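Local structure of mandelate racemase/muconate lactonizing enzyme family protein (Roseovarius nubinhibens ISM, 3U4F) at residues T32-G37 with H57-C62; D149-M154 with R193-D198; S228-P233 with E247-D252. The protein binds magnesium and probably acts as a hydro-lyase or related enzyme of the enolase superfamily, within the mandelate racemase/muconate lactonizing enzyme group. All coordinates share one frame; numbering follows the deposited sequence.

Contact 1 (T32-G37 with H57-C62); sequences TNEFVG and HSDITC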
ATOM      1  N   THR A  32      -3.128  13.295 -18.092  1.00  7.65           N
ATOM      2  CA  THR A  32      -2.755  13.572 -16.739  1.00  6.88           C
ATOM      3  C   THR A  32      -1.805  14.737 -16.616  1.00  8.76           C
ATOM      4  O   THR A  32      -1.096  15.109 -17.577  1.00  8.90           O
ATOM      5  CB  THR A  32      -2.170  12.281 -16.062  1.00  7.61           C
ATOM      6  OG1 THR A  32      -2.204  12.428 -14.642  1.00  8.38           O
ATOM      7  CG2 THR A  32      -0.716  12.009 -16.535  1.00  8.23           C
ATOM      8  N   ASN A  33      -1.831  15.365 -15.448  1.00  8.41           N
ATOM      9  CA  ASN A  33      -0.661  16.107 -14.973  1.00  8.92           C
ATOM     10  C   ASN A  33      -0.289  15.550 -13.595  1.00  8.74           C
ATOM     11  O   ASN A  33      -0.761  14.469 -13.225  1.00  9.44           O
ATOM     12  CB  ASN A  33      -0.878  17.640 -15.006  1.00  8.24           C
ATOM     13  CG  ASN A  33      -2.049  18.125 -14.122  1.00 10.57           C
ATOM     14  OD1 ASN A  33      -2.414  17.511 -13.119  1.00  7.92           O
ATOM     15  ND2 ASN A  33      -2.577  19.308 -14.467  1.00  8.09           N
ATOM     16  N   GLU A  34       0.511  16.278 -12.823  1.00  9.65           N
ATOM     17  CA  GLU A  34       0.959  15.756 -11.540  1.00 11.42           C
ATOM     18  C   GLU A  34      -0.135  15.786 -10.466  1.00 11.14           C
ATOM     19  O   GLU A  34       0.012  15.163  -9.423  1.00 11.47           O
ATOM     20  CB  GLU A  34       2.226  16.468 -11.052  1.00 13.10           C
ATOM     21  CG  GLU A  34       3.492  16.090 -11.854  1.00 20.48           C
ATOM     22  CD  GLU A  34       4.710  16.968 -11.511  1.00 30.36           C
ATOM     23  OE1 GLU A  34       4.609  17.799 -10.575  1.00 34.20           O
ATOM     24  OE2 GLU A  34       5.766  16.822 -12.173  1.00 34.75           O
ATOM     25  N   PHE A  35      -1.213  16.525 -10.723  1.00  9.76           N
ATOM     26  CA  PHE A  35      -2.253  16.759  -9.729  1.00  9.76           C
ATOM     27  C   PHE A  35      -3.524  15.917  -9.923  1.00  8.13           C
ATOM     28  O   PHE A  35      -4.196  15.536  -8.946  1.00  8.03           O
ATOM     29  CB  PHE A  35      -2.641  18.219  -9.806  1.00 10.41           C
ATOM     30  CG  PHE A  35      -1.473  19.144  -9.609  1.00 15.47           C
ATOM     31  CD1 PHE A  35      -0.902  19.277  -8.359  1.00 19.00           C
ATOM     32  CD2 PHE A  35      -0.915  19.835 -10.697  1.00 18.85           C
ATOM     33  CE1 PHE A  35       0.228  20.141  -8.169  1.00 23.44           C
ATOM     34  CE2 PHE A  35       0.199  20.687 -10.522  1.00 23.62           C
ATOM     35  CZ  PHE A  35       0.769  20.828  -9.255  1.00 23.67           C
ATOM     36  N   VAL A  36      -3.907  15.729 -11.174  1.00  7.18           N
ATOM     37  CA  VAL A  36      -5.114  14.959 -11.498  1.00  6.74           C
ATOM     38  C   VAL A  36      -4.958  14.334 -12.883  1.00  6.97           C
ATOM     39  O   VAL A  36      -4.274  14.875 -13.748  1.00  7.49           O
ATOM     40  CB  VAL A  36      -6.403  15.834 -11.367  1.00  6.77           C
ATOM     41  CG1 VAL A  36      -6.371  17.006 -12.343  1.00  7.43           C
ATOM     42  CG2 VAL A  36      -7.704  14.969 -11.586  1.00  6.98           C
ATOM     43  N   GLY A  37      -5.578  13.180 -13.066  1.00  7.36           N
ATOM     44  CA  GLY A  37      -5.549  12.496 -14.336  1.00  7.25           C
ATOM     45  C   GLY A  37      -6.879  11.861 -14.636  1.00  7.53           C
ATOM     46  O   GLY A  37      -7.504  11.283 -13.755  1.00  7.15           O
ATOM     47  N   HIS A  57      -0.114  13.275  -7.222  1.00  7.92           N
ATOM     48  CA  HIS A  57       0.840  12.404  -7.914  1.00  7.52           C
ATOM     49  C   HIS A  57       0.134  11.515  -8.953  1.00  7.19           C
ATOM     50  O   HIS A  57       0.473  10.358  -9.151  1.00  5.35           O
ATOM     51  CB  HIS A  57       1.709  11.624  -6.877  1.00  7.40           C
ATOM     52  CG  HIS A  57       2.360  12.525  -5.864  1.00  8.56           C
ATOM     53  ND1 HIS A  57       2.394  12.244  -4.508  1.00 11.06           N
ATOM     54  CD2 HIS A  57       2.934  13.744  -6.003  1.00  8.27           C
ATOM     55  CE1 HIS A  57       2.983  13.237  -3.861  1.00  4.56           C
ATOM     56  NE2 HIS A  57       3.313  14.162  -4.741  1.00 14.98           N
ATOM     57  N   SER A  58      -0.849  12.099  -9.647  1.00  7.12           N
ATOM     58  CA  SER A  58      -1.675  11.332 -10.575  1.00  6.97           C
ATOM     59  C   SER A  58      -0.869  10.806 -11.756  1.00  7.44           C
ATOM     60  O   SER A  58      -1.250   9.823 -12.354  1.00  6.73           O
ATOM     61  CB  SER A  58      -2.834  12.179 -11.077  1.00  6.96           C
ATOM     62  OG  SER A  58      -3.619  12.588  -9.976  1.00  7.41           O
ATOM     63  N   ASP A  59       0.248  11.465 -12.063  1.00  7.28           N
ATOM     64  CA  ASP A  59       1.126  10.999 -13.150  1.00  8.57           C
ATOM     65  C   ASP A  59       1.769   9.659 -12.791  1.00  8.14           C
ATOM     66  O   ASP A  59       1.889   8.790 -13.652  1.00  9.46           O
ATOM     67  CB  ASP A  59       2.190  12.052 -13.523  1.00  9.26           C
ATOM     68  CG  ASP A  59       3.066  12.458 -12.349  1.00 10.50           C
ATOM     69  OD1 ASP A  59       2.563  12.588 -11.205  1.00  8.12           O
ATOM     70  OD2 ASP A  59       4.288  12.648 -12.568  1.00 11.88           O
ATOM     71  N   ILE A  60       2.143   9.472 -11.522  1.00  7.15           N
ATOM     72  CA  ILE A  60       2.677   8.176 -11.072  1.00  6.49           C
ATOM     73  C   ILE A  60       1.555   7.167 -11.122  1.00  6.24           C
ATOM     74  O   ILE A  60       1.708   6.060 -11.648  1.00  6.56           O
ATOM     75  CB  ILE A  60       3.257   8.287  -9.653  1.00  5.79           C
ATOM     76  CG1 ILE A  60       4.304   9.429  -9.607  1.00  7.95           C
ATOM     77  CG2 ILE A  60       3.862   6.950  -9.210  1.00  6.73           C
ATOM     78  CD1 ILE A  60       5.039   9.555  -8.257  1.00  9.52           C
ATOM     79  N   THR A  61       0.390   7.560 -10.600  1.00  4.90           N
ATOM     80  CA  THR A  61      -0.781   6.682 -10.636  1.00  5.12           C
ATOM     81  C   THR A  61      -1.110   6.218 -12.052  1.00  5.17           C
ATOM     82  O   THR A  61      -1.417   5.046 -12.284  1.00  4.38           O
ATOM     83  CB  THR A  61      -1.998   7.383  -9.989  1.00  5.07           C
ATOM     84  OG1 THR A  61      -1.645   7.714  -8.644  1.00  4.65           O
ATOM     85  CG2 THR A  61      -3.246   6.461  -9.979  1.00  4.07           C
ATOM     86  N   CYS A  62      -1.066   7.137 -13.013  1.00  5.78           N
ATOM     87  CA  CYS A  62      -1.348   6.731 -14.391  1.00  6.53           C
ATOM     88  C   CYS A  62      -0.280   5.743 -14.940  1.00  6.82           C
ATOM     89  O   CYS A  62      -0.600   4.848 -15.722  1.00  5.42           O
ATOM     90  CB  CYS A  62      -1.479   7.978 -15.278  1.00  6.89           C
ATOM     91  SG  CYS A  62      -3.035   8.889 -14.963  1.00 10.27           S
TER
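T32-G37 meets H57-C62 where a tight turn between two antiparallel strands packs on the first turn of a helix. The turn joins strand 25-32 to strand 37-43. The helix is 58-73, with H57 at its N-cap position. One backbone hydrogen bond joins the two: S58 N gives to E34 O at 3.2 Å. The donor sits well above the carbonyl plane, 66° out of it. The turn is braced from within by N33. Its OD1 accepts from F35 N at 2.9 Å, which makes an Asx turn, and from V36 N at 3.0 Å, which makes an Asx motif.

T32 faces the helix. Its OG1 is anti to the backbone N (chi1 -161°), which carries it over S58 and to 3.6 Å from C62 SG. The same hydroxyl donates to N33 O, in the carbonyl plane. S58 CB lies against the backbone at G37, 3.5 Å from G37 N, while its hydroxyl is hydrogen-bonded to S54 O.

Toward the second subunit, E34 and D59 run side by side in the same direction. E34 CG touches D59 OD2 at 3.6 Å, and the two carboxylates come close without pairing. R67 of the second subunit forms a salt bridge with D59 and also packs on E34, so its charge probably eases the repulsion. F35, whose CB points away from the helix, stacks on W344. This is a beta-hairpin connection carrying an Asx turn and Asx motif, set against a helix start in the N-terminal domain of the enolase superfamily, here at the dimer interface.

Contact 2 (D149-M154 with R193-D198); sequences DEAERM and RREMGD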
ATOM      1  N   ASP A 149     -11.117  33.518  12.260  1.00 19.53           N
ATOM      2  CA  ASP A 149     -11.181  33.629  10.811  1.00 19.29           C
ATOM      3  C   ASP A 149     -11.944  32.475  10.197  1.00 18.75           C
ATOM      4  O   ASP A 149     -12.603  32.657   9.189  1.00 18.48           O
ATOM      5  CB  ASP A 149      -9.782  33.703  10.201  1.00 19.06           C
ATOM      6  CG  ASP A 149      -9.119  35.082  10.398  1.00 21.53           C
ATOM      7  OD1 ASP A 149      -9.820  36.030  10.829  1.00 21.54           O
ATOM      8  OD2 ASP A 149      -7.897  35.198  10.129  1.00 22.80           O
ATOM      9  N   GLU A 150     -11.817  31.294  10.811  1.00 18.17           N
ATOM     10  CA  GLU A 150     -12.583  30.110  10.418  1.00 18.00           C
ATOM     11  C   GLU A 150     -14.089  30.338  10.604  1.00 18.09           C
ATOM     12  O   GLU A 150     -14.874  30.111   9.677  1.00 17.37           O
ATOM     13  CB  GLU A 150     -12.092  28.880  11.207  1.00 18.31           C
ATOM     14  CG  GLU A 150     -12.720  27.576  10.778  1.00 17.34           C
ATOM     15  CD  GLU A 150     -12.096  27.018   9.494  1.00 18.33           C
ATOM     16  OE1 GLU A 150     -11.355  26.017   9.598  1.00 18.45           O
ATOM     17  OE2 GLU A 150     -12.340  27.578   8.402  1.00 14.79           O
ATOM     18  N   ALA A 151     -14.493  30.809  11.789  1.00 18.21           N
ATOM     19  CA  ALA A 151     -15.898  31.155  12.024  1.00 19.14           C
ATOM     20  C   ALA A 151     -16.395  32.181  11.007  1.00 19.57           C
ATOM     21  O   ALA A 151     -17.504  32.059  10.496  1.00 19.33           O
ATOM     22  CB  ALA A 151     -16.104  31.696  13.465  1.00 18.85           C
ATOM     23  N   GLU A 152     -15.590  33.207  10.741  1.00 20.32           N
ATOM     24  CA  GLU A 152     -16.072  34.317   9.910  1.00 21.56           C
ATOM     25  C   GLU A 152     -16.330  33.879   8.470  1.00 20.92           C
ATOM     26  O   GLU A 152     -17.350  34.247   7.892  1.00 20.54           O
ATOM     27  CB  GLU A 152     -15.136  35.528   9.961  1.00 21.60           C
ATOM     28  CG  GLU A 152     -15.191  36.327  11.290  1.00 26.48           C
ATOM     29  CD  GLU A 152     -16.627  36.671  11.736  1.00 30.04           C
ATOM     30  OE1 GLU A 152     -17.374  37.292  10.944  1.00 31.91           O
ATOM     31  OE2 GLU A 152     -17.017  36.298  12.867  1.00 32.11           O
ATOM     32  N   ARG A 153     -15.414  33.093   7.895  1.00 19.63           N
ATOM     33  CA  ARG A 153     -15.647  32.567   6.545  1.00 18.60           C
ATOM     34  C   ARG A 153     -16.805  31.561   6.470  1.00 18.29           C
ATOM     35  O   ARG A 153     -17.544  31.550   5.474  1.00 17.24           O
ATOM     36  CB  ARG A 153     -14.368  32.015   5.902  1.00 18.63           C
ATOM     37  CG  ARG A 153     -13.824  30.694   6.480  1.00 18.66           C
ATOM     38  CD  ARG A 153     -12.958  30.005   5.394  1.00 19.25           C
ATOM     39  NE  ARG A 153     -12.246  28.823   5.880  1.00 19.98           N
ATOM     40  CZ  ARG A 153     -11.364  28.126   5.163  1.00 18.32           C
ATOM     41  NH1 ARG A 153     -11.080  28.456   3.899  1.00 16.60           N
ATOM     42  NH2 ARG A 153     -10.766  27.084   5.713  1.00 16.02           N
HETATM   43  N   MSE A 154     -16.989  30.734   7.503  1.00 17.64           N
HETATM   44  CA  MSE A 154     -18.147  29.825   7.506  1.00 18.00           C
HETATM   45  C   MSE A 154     -19.463  30.609   7.512  1.00 17.98           C
HETATM   46  O   MSE A 154     -20.401  30.227   6.819  1.00 16.52           O
HETATM   47  CB  MSE A 154     -18.124  28.826   8.661  1.00 18.24           C
HETATM   48  CG  MSE A 154     -17.001  27.804   8.609  1.00 20.32           C
HETATM   49 SE   MSE A 154     -16.822  26.872   6.871  1.00 29.69          SE
HETATM   50  CE  MSE A 154     -15.628  25.450   7.482  1.00 21.45           C
ATOM     51  N   ARG A 193     -19.345  26.804  18.015  1.00 16.94           N
ATOM     52  CA  ARG A 193     -20.700  26.709  18.515  1.00 17.03           C
ATOM     53  C   ARG A 193     -21.270  28.091  18.862  1.00 18.51           C
ATOM     54  O   ARG A 193     -22.443  28.370  18.584  1.00 17.07           O
ATOM     55  CB  ARG A 193     -20.798  25.774  19.713  1.00 17.02           C
ATOM     56  CG  ARG A 193     -22.222  25.647  20.328  1.00 17.92           C
ATOM     57  CD  ARG A 193     -23.326  25.254  19.294  1.00 18.38           C
ATOM     58  NE  ARG A 193     -23.124  23.928  18.688  1.00 17.11           N
ATOM     59  CZ  ARG A 193     -23.643  23.517  17.522  1.00 18.46           C
ATOM     60  NH1 ARG A 193     -24.392  24.333  16.777  1.00 15.36           N
ATOM     61  NH2 ARG A 193     -23.404  22.283  17.091  1.00 17.17           N
ATOM     62  N   ARG A 194     -20.437  28.934  19.467  1.00 19.92           N
ATOM     63  CA  ARG A 194     -20.871  30.278  19.837  1.00 21.33           C
ATOM     64  C   ARG A 194     -21.248  31.038  18.569  1.00 21.49           C
ATOM     65  O   ARG A 194     -22.390  31.500  18.426  1.00 21.42           O
ATOM     66  CB  ARG A 194     -19.785  31.022  20.623  1.00 21.92           C
ATOM     67  CG  ARG A 194     -20.127  32.509  20.882  1.00 22.83           C
ATOM     68  CD  ARG A 194     -19.020  33.238  21.624  1.00 27.19           C
ATOM     69  NE  ARG A 194     -17.882  33.559  20.749  1.00 31.31           N
ATOM     70  CZ  ARG A 194     -16.669  33.016  20.863  1.00 31.60           C
ATOM     71  NH1 ARG A 194     -16.420  32.131  21.829  1.00 30.22           N
ATOM     72  NH2 ARG A 194     -15.695  33.371  20.027  1.00 30.63           N
ATOM     73  N   GLU A 195     -20.303  31.119  17.639  1.00 21.50           N
ATOM     74  CA  GLU A 195     -20.454  31.948  16.447  1.00 22.14           C
ATOM     75  C   GLU A 195     -21.465  31.436  15.420  1.00 22.20           C
ATOM     76  O   GLU A 195     -22.115  32.234  14.737  1.00 21.45           O
ATOM     77  CB  GLU A 195     -19.084  32.220  15.800  1.00 22.30           C
ATOM     78  CG  GLU A 195     -18.080  32.984  16.692  1.00 23.36           C
ATOM     79  CD  GLU A 195     -18.506  34.433  16.999  1.00 27.30           C
ATOM     80  OE1 GLU A 195     -19.030  35.111  16.089  1.00 26.42           O
ATOM     81  OE2 GLU A 195     -18.296  34.897  18.150  1.00 29.09           O
HETATM   82  N   MSE A 196     -21.603  30.117  15.291  1.00 22.56           N
HETATM   83  CA  MSE A 196     -22.535  29.585  14.293  1.00 23.37           C
HETATM   84  C   MSE A 196     -23.948  29.437  14.830  1.00 23.33           C
HETATM   85  O   MSE A 196     -24.869  29.231  14.051  1.00 23.88           O
HETATM   86  CB  MSE A 196     -22.062  28.239  13.715  1.00 23.32           C
HETATM   87  CG  MSE A 196     -20.637  28.238  13.172  1.00 24.26           C
HETATM   88 SE   MSE A 196     -20.225  29.625  11.853  1.00 33.61          SE
HETATM   89  CE  MSE A 196     -21.608  29.181  10.513  1.00 23.48           C
ATOM     90  N   GLY A 197     -24.121  29.517  16.149  1.00 23.40           N
ATOM     91  CA  GLY A 197     -25.452  29.407  16.752  1.00 22.75           C
ATOM     92  C   GLY A 197     -25.820  27.970  17.037  1.00 23.45           C
ATOM     93  O   GLY A 197     -25.060  27.042  16.713  1.00 22.52           O
ATOM     94  N   ASP A 198     -26.998  27.763  17.620  1.00 22.73           N
ATOM     95  CA  ASP A 198     -27.336  26.462  18.162  1.00 23.79           C
ATOM     96  C   ASP A 198     -27.861  25.415  17.188  1.00 22.90           C
ATOM     97  O   ASP A 198     -27.933  24.246  17.548  1.00 23.10           O
ATOM     98  CB  ASP A 198     -28.311  26.611  19.335  1.00 25.09           C
ATOM     99  CG  ASP A 198     -27.621  27.080  20.600  1.00 28.97           C
ATOM    100  OD1 ASP A 198     -28.005  28.163  21.113  1.00 33.98           O
ATOM    101  OD2 ASP A 198     -26.688  26.377  21.080  1.00 32.70           O
TER
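M196, a selenomethionine at the end of helix 184-196, reaches across to A151 and M154 on helix 147-161. Its CB does not lead straight at the other helix. The chain then bends at chi2 (-54°) and again at chi3 (-57°), and these turns bring the tip over. CB and CG make no close contact with the other segment. SE is the first atom to arrive. It lies 3.9 Å from A151 O and also 3.9 Å from M154 CB. The methyl CE goes on to M154, 4.0 Å from its CB and from its backbone C. Against M154 CB the touching is apolar, with selenium and methyl both laid on that carbon. The rest of the M154 side chain leads away.

Beside this, A151 CB meets E195 CB at 3.8 Å, and at this pair the two backbones come nearest each other. Near the surface, E152 OE2 and E195 OE1 approach to 4.0 Å, with their carboxylate planes 63° apart. K155 forms salt bridges with both oxygens, which probably offsets the like charges. E152 OE1 is also paired with R156.

Both helices lie on the outside of the TIM barrel. Beneath them, M154 and M196 both pack on F166 of strand 165-169, and M196 also reaches L202 of strand 201-205. The two neighbouring helices thus share a buried seam above adjacent parallel strands.

Contact 3 (S228-P233 with E247-D252); sequences SHFEEP and EALDID. With MG (magnesium ion), chain E; MG (magnesium ion), chain G; GAI (guanidine), chain F.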
ATOM      1  N   SER A 228     -21.339  16.916  16.418  1.00  9.53           N
ATOM      2  CA  SER A 228     -22.033  15.672  16.107  1.00 10.03           C
ATOM      3  C   SER A 228     -21.225  14.639  15.309  1.00  9.09           C
ATOM      4  O   SER A 228     -21.772  13.586  14.931  1.00  8.71           O
ATOM      5  CB  SER A 228     -23.359  15.966  15.382  1.00 10.79           C
ATOM      6  OG  SER A 228     -23.130  16.912  14.331  1.00 10.56           O
ATOM      7  N   HIS A 229     -19.924  14.914  15.111  1.00  8.15           N
ATOM      8  CA  HIS A 229     -19.098  14.098  14.201  1.00  7.21           C
ATOM      9  C   HIS A 229     -17.635  14.370  14.585  1.00  6.15           C
ATOM     10  O   HIS A 229     -17.181  15.514  14.531  1.00  6.76           O
ATOM     11  CB  HIS A 229     -19.428  14.560  12.760  1.00  7.08           C
ATOM     12  CG  HIS A 229     -18.557  13.993  11.679  1.00  8.20           C
ATOM     13  ND1 HIS A 229     -19.064  13.230  10.647  1.00  9.98           N
ATOM     14  CD2 HIS A 229     -17.230  14.122  11.434  1.00  8.87           C
ATOM     15  CE1 HIS A 229     -18.088  12.907   9.814  1.00  8.36           C
ATOM     16  NE2 HIS A 229     -16.964  13.437  10.270  1.00  9.59           N
ATOM     17  N   PHE A 230     -16.926  13.323  14.976  1.00  6.31           N
ATOM     18  CA  PHE A 230     -15.529  13.416  15.435  1.00  5.63           C
ATOM     19  C   PHE A 230     -14.732  12.425  14.590  1.00  6.03           C
ATOM     20  O   PHE A 230     -14.769  11.198  14.807  1.00  7.31           O
ATOM     21  CB  PHE A 230     -15.510  13.040  16.929  1.00  5.69           C
ATOM     22  CG  PHE A 230     -14.167  13.166  17.603  1.00  6.46           C
ATOM     23  CD1 PHE A 230     -13.129  13.891  17.038  1.00  7.41           C
ATOM     24  CD2 PHE A 230     -13.992  12.601  18.860  1.00  8.39           C
ATOM     25  CE1 PHE A 230     -11.895  14.025  17.711  1.00  9.17           C
ATOM     26  CE2 PHE A 230     -12.758  12.733  19.548  1.00  8.67           C
ATOM     27  CZ  PHE A 230     -11.733  13.437  18.980  1.00  8.45           C
ATOM     28  N   GLU A 231     -14.018  12.966  13.615  1.00  5.73           N
ATOM     29  CA  GLU A 231     -13.384  12.165  12.591  1.00  5.43           C
ATOM     30  C   GLU A 231     -11.905  11.906  12.886  1.00  5.54           C
ATOM     31  O   GLU A 231     -11.193  12.808  13.273  1.00  7.36           O
ATOM     32  CB  GLU A 231     -13.562  12.873  11.252  1.00  5.81           C
ATOM     33  CG  GLU A 231     -12.911  12.170  10.075  1.00  6.91           C
ATOM     34  CD  GLU A 231     -13.449  12.694   8.759  1.00  9.68           C
ATOM     35  OE1 GLU A 231     -14.543  13.339   8.776  1.00  8.10           O
ATOM     36  OE2 GLU A 231     -12.794  12.431   7.715  1.00  7.43           O
ATOM     37  N   GLU A 232     -11.501  10.655  12.680  1.00  6.23           N
ATOM     38  CA  GLU A 232     -10.116  10.188  12.725  1.00  7.62           C
ATOM     39  C   GLU A 232      -9.398  10.675  13.983  1.00  7.62           C
ATOM     40  O   GLU A 232      -8.388  11.337  13.897  1.00  8.17           O
ATOM     41  CB  GLU A 232      -9.370  10.579  11.422  1.00  7.18           C
ATOM     42  CG  GLU A 232      -8.095   9.772  11.143  1.00  8.78           C
ATOM     43  CD  GLU A 232      -7.527  10.075   9.761  1.00  9.95           C
ATOM     44  OE1 GLU A 232      -8.327   9.994   8.805  1.00 10.63           O
ATOM     45  OE2 GLU A 232      -6.296  10.362   9.645  1.00  9.20           O
ATOM     46  N   PRO A 233      -9.954  10.370  15.170  1.00  8.08           N
ATOM     47  CA  PRO A 233      -9.366  10.930  16.412  1.00  8.52           C
ATOM     48  C   PRO A 233      -7.931  10.465  16.631  1.00  9.23           C
ATOM     49  O   PRO A 233      -7.093  11.222  17.151  1.00 10.04           O
ATOM     50  CB  PRO A 233     -10.262  10.337  17.530  1.00  7.93           C
ATOM     51  CG  PRO A 233     -10.979   9.149  16.892  1.00  9.97           C
ATOM     52  CD  PRO A 233     -11.187   9.600  15.435  1.00  8.51           C
ATOM     53  N   GLU A 247     -15.979   3.693  21.873  1.00 12.56           N
ATOM     54  CA  GLU A 247     -16.644   3.075  23.042  1.00 14.60           C
ATOM     55  C   GLU A 247     -16.849   4.031  24.215  1.00 14.71           C
ATOM     56  O   GLU A 247     -17.851   3.912  24.937  1.00 15.47           O
ATOM     57  CB  GLU A 247     -15.946   1.778  23.487  1.00 14.52           C
ATOM     58  CG  GLU A 247     -16.145   0.611  22.520  1.00 20.29           C
ATOM     59  CD  GLU A 247     -15.267  -0.600  22.854  1.00 26.42           C
ATOM     60  OE1 GLU A 247     -14.103  -0.421  23.290  1.00 32.56           O
ATOM     61  OE2 GLU A 247     -15.736  -1.743  22.681  1.00 31.25           O
ATOM     62  N   ALA A 248     -15.918   4.966  24.416  1.00 14.34           N
ATOM     63  CA  ALA A 248     -16.015   5.927  25.522  1.00 14.38           C
ATOM     64  C   ALA A 248     -16.928   7.131  25.239  1.00 14.36           C
ATOM     65  O   ALA A 248     -17.357   7.813  26.174  1.00 13.06           O
ATOM     66  CB  ALA A 248     -14.603   6.416  25.954  1.00 14.40           C
ATOM     67  N   LEU A 249     -17.205   7.415  23.968  1.00 13.10           N
ATOM     68  CA  LEU A 249     -17.959   8.634  23.608  1.00 12.58           C
ATOM     69  C   LEU A 249     -19.358   8.366  23.053  1.00 12.23           C
ATOM     70  O   LEU A 249     -19.587   7.359  22.412  1.00 12.83           O
ATOM     71  CB  LEU A 249     -17.195   9.487  22.598  1.00 12.24           C
ATOM     72  CG  LEU A 249     -15.829   9.974  23.082  1.00 11.28           C
ATOM     73  CD1 LEU A 249     -15.068  10.654  21.919  1.00 12.07           C
ATOM     74  CD2 LEU A 249     -16.012  10.958  24.239  1.00  8.18           C
ATOM     75  N   ASP A 250     -20.271   9.293  23.314  1.00 13.31           N
ATOM     76  CA  ASP A 250     -21.579   9.297  22.679  1.00 14.02           C
ATOM     77  C   ASP A 250     -21.535   9.945  21.292  1.00 13.36           C
ATOM     78  O   ASP A 250     -22.301   9.536  20.423  1.00 14.09           O
ATOM     79  CB  ASP A 250     -22.604  10.036  23.530  1.00 14.77           C
ATOM     80  CG  ASP A 250     -22.859   9.349  24.851  1.00 19.44           C
ATOM     81  OD1 ASP A 250     -22.985   8.103  24.863  1.00 23.51           O
ATOM     82  OD2 ASP A 250     -22.928  10.066  25.862  1.00 25.71           O
ATOM     83  N   ILE A 251     -20.690  10.955  21.093  1.00 12.34           N
ATOM     84  CA  ILE A 251     -20.559  11.593  19.762  1.00 11.33           C
ATOM     85  C   ILE A 251     -20.121  10.520  18.744  1.00 11.31           C
ATOM     86  O   ILE A 251     -19.348   9.623  19.094  1.00 10.48           O
ATOM     87  CB  ILE A 251     -19.589  12.815  19.800  1.00 11.29           C
ATOM     88  CG1 ILE A 251     -19.546  13.560  18.440  1.00 11.34           C
ATOM     89  CG2 ILE A 251     -18.199  12.402  20.360  1.00 11.18           C
ATOM     90  CD1 ILE A 251     -18.883  14.952  18.527  1.00 10.68           C
ATOM     91  N   ASP A 252     -20.655  10.581  17.517  1.00 11.12           N
ATOM     92  CA  ASP A 252     -20.224   9.690  16.436  1.00 10.34           C
ATOM     93  C   ASP A 252     -18.742   9.909  16.177  1.00  9.79           C
ATOM     94  O   ASP A 252     -18.301  11.058  15.973  1.00 10.22           O
ATOM     95  CB  ASP A 252     -20.964   9.986  15.114  1.00 10.52           C
ATOM     96  CG  ASP A 252     -22.375   9.406  15.062  1.00 13.35           C
ATOM     97  OD1 ASP A 252     -22.722   8.513  15.870  1.00 14.10           O
ATOM     98  OD2 ASP A 252     -23.135   9.847  14.177  1.00 13.85           O
TER
HETATM   99 MG    MG E 371     -10.948  13.233   7.184  1.00  9.54          MG
HETATM  100 MG    MG G 374     -19.564   5.826  21.008  1.00 14.63          MG
HETATM  101  C   GAI F 372     -11.042  15.114   5.430  1.00  9.59           C
HETATM  102  N1  GAI F 372     -11.157  16.103   4.583  1.00  7.01           N
HETATM  103  N2  GAI F 372      -9.850  14.683   5.977  1.00  7.85           N
HETATM  104  N3  GAI F 372     -12.125  14.403   5.787  1.00  7.17           N
HETATM  105  O   HOH W   1     -22.887  12.188  12.997  1.00 14.36           O
HETATM  106  O   HOH W   2     -23.089  12.146  17.073  1.00 16.78           O
HETATM  107  O   HOH W   3      -9.618  12.502   8.466  1.00  9.90           O
HETATM  108  O   HOH W   4     -21.611   6.307  20.525  1.00 13.44           O
HETATM  109  O   HOH W   5     -18.828   7.048  19.465  1.00 13.25           O
HETATM  110  O   HOH W   6     -19.755   4.203  19.648  1.00 12.03           O
HETATM  111  O   HOH W   7     -20.462   4.612  22.571  1.00 11.03           O
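I251 packs tightly on the S228-H229 backbone and F230 meets L249 and D252 O, while two waters bridge the other side. F230 N donates to D252 O at 2.8 Å, nearly in line with the carbonyl. The F230 ring meets L249 CD1 at its edge, 3.8 Å from CD2, while P233 CB lies over one face. I251 extends CG1 away from its own N (chi1 -175°), and this lays CD1 against H229 N at 3.6 Å. That buried N-H has no polar partner in the model. With an alanine at I251 the CG1-CD1 branch is gone, which is likely to leave a gap beside H229 N and F230 CB.

The loose side is at S228 and D252. One water donates to S228 O and D252 OD2. A second joins S228 O to D252 N.

Two magnesium ions flank the contact. E231 OE2 binds one at 2.1 Å; D205, E257, a water and guanidine N2 and N3 complete the site. H229 NE2 donates a nearly straight hydrogen bond to E231 OE1, which K167 and Q278 also hold. L249 O binds the other ion with S246 O and four waters.

The contact closes a beta-alpha-beta unit of strand 229-231, helix 239-248 and strand 253-255, with F230, L249 and I251 packed against helix 212-224.

The three contacts come one after another along the chain. Contact 1 lies in the N-terminal domain. Contacts 2 and 3 both lie in the C-terminal barrel. The centre of contact 1 is about 36 Å from that of contact 2 and about 34 Å from that of contact 3, on the opposite side of the chain's centre from contact 3. Contacts 2 and 3 are closer, about 21 Å between centres and about 6 Å between nearest atoms, but do not touch. Both flank strand 201-205 of the mixed, largely parallel barrel sheet. Contact 2 joins helices outside the barrel, contact 3 carries a ligand of the active-site magnesium, and contact 1 belongs to the dimer interface.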